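Local atomic coordinates of Peptide/nickel transport system substrate-binding protein (Listeria monocytogenes serotype 1/2a, PDB entry 5KZT), a protein that binds peptides and probably serves as the substrate-binding component (OppA) of a peptide transport system. Residues A[50-53]-A[57-60]. Residues are numbered along the deposited sequence; the frame is centred on the assembly and turned at random.
Sequences YALD and IPAI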
ATOM      1  N   TYR A  50     -11.062  14.733   2.956  1.00 16.39           N
ATOM      2  CA  TYR A  50     -11.731  14.161   1.794  1.00 16.55           C
ATOM      3  C   TYR A  50     -11.787  12.659   1.985  1.00 16.21           C
ATOM      4  O   TYR A  50     -11.040  12.113   2.773  1.00 15.35           O
ATOM      5  CB  TYR A  50     -10.959  14.477   0.515  1.00 16.53           C
ATOM      6  CG  TYR A  50     -11.170  15.881  -0.029  1.00 17.04           C
ATOM      7  CD1 TYR A  50     -10.633  16.992   0.611  1.00 17.28           C
ATOM      8  CD2 TYR A  50     -11.916  16.097  -1.196  1.00 17.86           C
ATOM      9  CE1 TYR A  50     -10.835  18.277   0.113  1.00 17.66           C
ATOM     10  CE2 TYR A  50     -12.118  17.365  -1.687  1.00 18.39           C
ATOM     11  CZ  TYR A  50     -11.571  18.443  -1.033  1.00 18.24           C
ATOM     12  OH  TYR A  50     -11.809  19.691  -1.542  1.00 19.24           O
ATOM     13  N   ALA A  51     -12.680  12.012   1.257  1.00 16.65           N
ATOM     14  CA  ALA A  51     -12.721  10.575   1.167  1.00 16.90           C
ATOM     15  C   ALA A  51     -13.227  10.208  -0.234  1.00 17.65           C
ATOM     16  O   ALA A  51     -14.086  10.911  -0.778  1.00 18.13           O
ATOM     17  CB  ALA A  51     -13.627  10.024   2.262  1.00 17.13           C
ATOM     18  N   LEU A  52     -12.691   9.133  -0.823  1.00 17.77           N
ATOM     19  CA  LEU A  52     -13.117   8.677  -2.160  1.00 18.78           C
ATOM     20  C   LEU A  52     -14.592   8.316  -2.172  1.00 19.74           C
ATOM     21  O   LEU A  52     -15.059   7.602  -1.297  1.00 18.99           O
ATOM     22  CB  LEU A  52     -12.282   7.470  -2.635  1.00 19.18           C
ATOM     23  CG  LEU A  52     -11.000   7.848  -3.398  1.00 19.59           C
ATOM     24  CD1 LEU A  52     -10.247   8.980  -2.738  1.00 19.50           C
ATOM     25  CD2 LEU A  52     -10.099   6.645  -3.647  1.00 19.54           C
ATOM     26  N   ASP A  53     -15.307   8.843  -3.165  1.00 20.90           N
ATOM     27  CA  ASP A  53     -16.714   8.561  -3.375  1.00 22.40           C
ATOM     28  C   ASP A  53     -16.913   7.302  -4.235  1.00 23.55           C
ATOM     29  O   ASP A  53     -15.952   6.627  -4.617  1.00 22.09           O
ATOM     30  CB  ASP A  53     -17.437   9.792  -3.971  1.00 23.33           C
ATOM     31  CG  ASP A  53     -17.074  10.071  -5.435  1.00 24.01           C
ATOM     32  OD1 ASP A  53     -16.460   9.215  -6.105  1.00 23.75           O
ATOM     33  OD2 ASP A  53     -17.422  11.169  -5.917  1.00 24.78           O
ATOM     34  N   ILE A  57     -13.580   9.325  -6.897  1.00 21.98           N
ATOM     35  CA  ILE A  57     -13.144  10.711  -6.854  1.00 21.38           C
ATOM     36  C   ILE A  57     -13.134  11.199  -5.411  1.00 20.24           C
ATOM     37  O   ILE A  57     -14.123  11.004  -4.709  1.00 19.83           O
ATOM     38  CB  ILE A  57     -14.110  11.624  -7.653  1.00 22.90           C
ATOM     39  CG1 ILE A  57     -14.254  11.130  -9.112  1.00 23.84           C
ATOM     40  CG2 ILE A  57     -13.659  13.088  -7.574  1.00 22.89           C
ATOM     41  CD1 ILE A  57     -15.413  11.747  -9.867  1.00 25.15           C
ATOM     42  N   PRO A  58     -12.046  11.869  -4.967  1.00 19.07           N
ATOM     43  CA  PRO A  58     -12.105  12.442  -3.635  1.00 18.66           C
ATOM     44  C   PRO A  58     -13.221  13.459  -3.515  1.00 19.08           C
ATOM     45  O   PRO A  58     -13.398  14.300  -4.392  1.00 19.47           O
ATOM     46  CB  PRO A  58     -10.725  13.108  -3.461  1.00 18.27           C
ATOM     47  CG  PRO A  58      -9.854  12.410  -4.455  1.00 18.09           C
ATOM     48  CD  PRO A  58     -10.754  12.154  -5.617  1.00 19.11           C
ATOM     49  N   ALA A  59     -13.985  13.337  -2.440  1.00 19.13           N
ATOM     50  CA  ALA A  59     -15.105  14.221  -2.143  1.00 19.67           C
ATOM     51  C   ALA A  59     -14.944  14.723  -0.712  1.00 19.22           C
ATOM     52  O   ALA A  59     -14.408  14.018   0.156  1.00 18.28           O
ATOM     53  CB  ALA A  59     -16.410  13.470  -2.301  1.00 20.53           C
ATOM     54  N   ILE A  60     -15.429  15.928  -0.446  1.00 19.34           N
ATOM     55  CA  ILE A  60     -15.318  16.469   0.893  1.00 19.40           C
ATOM     56  C   ILE A  60     -15.944  15.522   1.923  1.00 19.26           C
ATOM     57  O   ILE A  60     -16.989  14.915   1.672  1.00 19.44           O
ATOM     58  CB  ILE A  60     -15.864  17.916   1.020  1.00 20.19           C
ATOM     59  CG1 ILE A  60     -17.349  18.014   0.666  1.00 21.38           C
ATOM     60  CG2 ILE A  60     -15.022  18.844   0.167  1.00 20.45           C
ATOM     61  CD1 ILE A  60     -17.924  19.393   0.908  1.00 22.43           C
TER
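Y50 and I60 meet where the aromatic ring of one slants across the branched side chain of the other. The methyl CG2 of I60 sits over one face of the ring, 4.1 Å from its centroid, a CH-pi contact. With CG anti to its own carbonyl carbon (chi1 -79°), Y50 lays its ring along the neighbouring strand, and the ring edge points at the carbonyl carbon of P58, Y50 CD2 to P58 C 3.7 Å. A flat, wide residue suits this place, since it can touch two partners at once while N158 of helix 157-161 and P67 add further contacts. One pair nearer the turn, L52 and P58 put their side chains on one face of the hairpin, with L52 CD1 3.9 Å from P58 CG. Proline lacks an N-H, but at this non-hydrogen-bonded position its N is not called on to bond to strand 50-52, and the pairing loses no bond. The two strands make a short antiparallel beta hairpin near the surface of this family 5 solute-binding protein. Its hydrogen-bonded pair is A51 with A59, whose methyls lie on the face opposite L52 and P58; A51 N donates to A59 O and A59 N to A51 O, both at 2.9 Å. A small methyl suits A59, whose CB is 4.2 Å from D53 CB. Toward the turn, D53 N donates to I57 O at 2.9 Å. The side chain of D53 returns the grip: chi1 of 72° sets CG between backbone N and carbonyl carbon, which turns OD1 toward I57, and I57 N reaches D53 OD1 at 3.0 Å from above the carboxylate plane. Short and acidic, aspartate can thus receive an N-H at the hairpin's end.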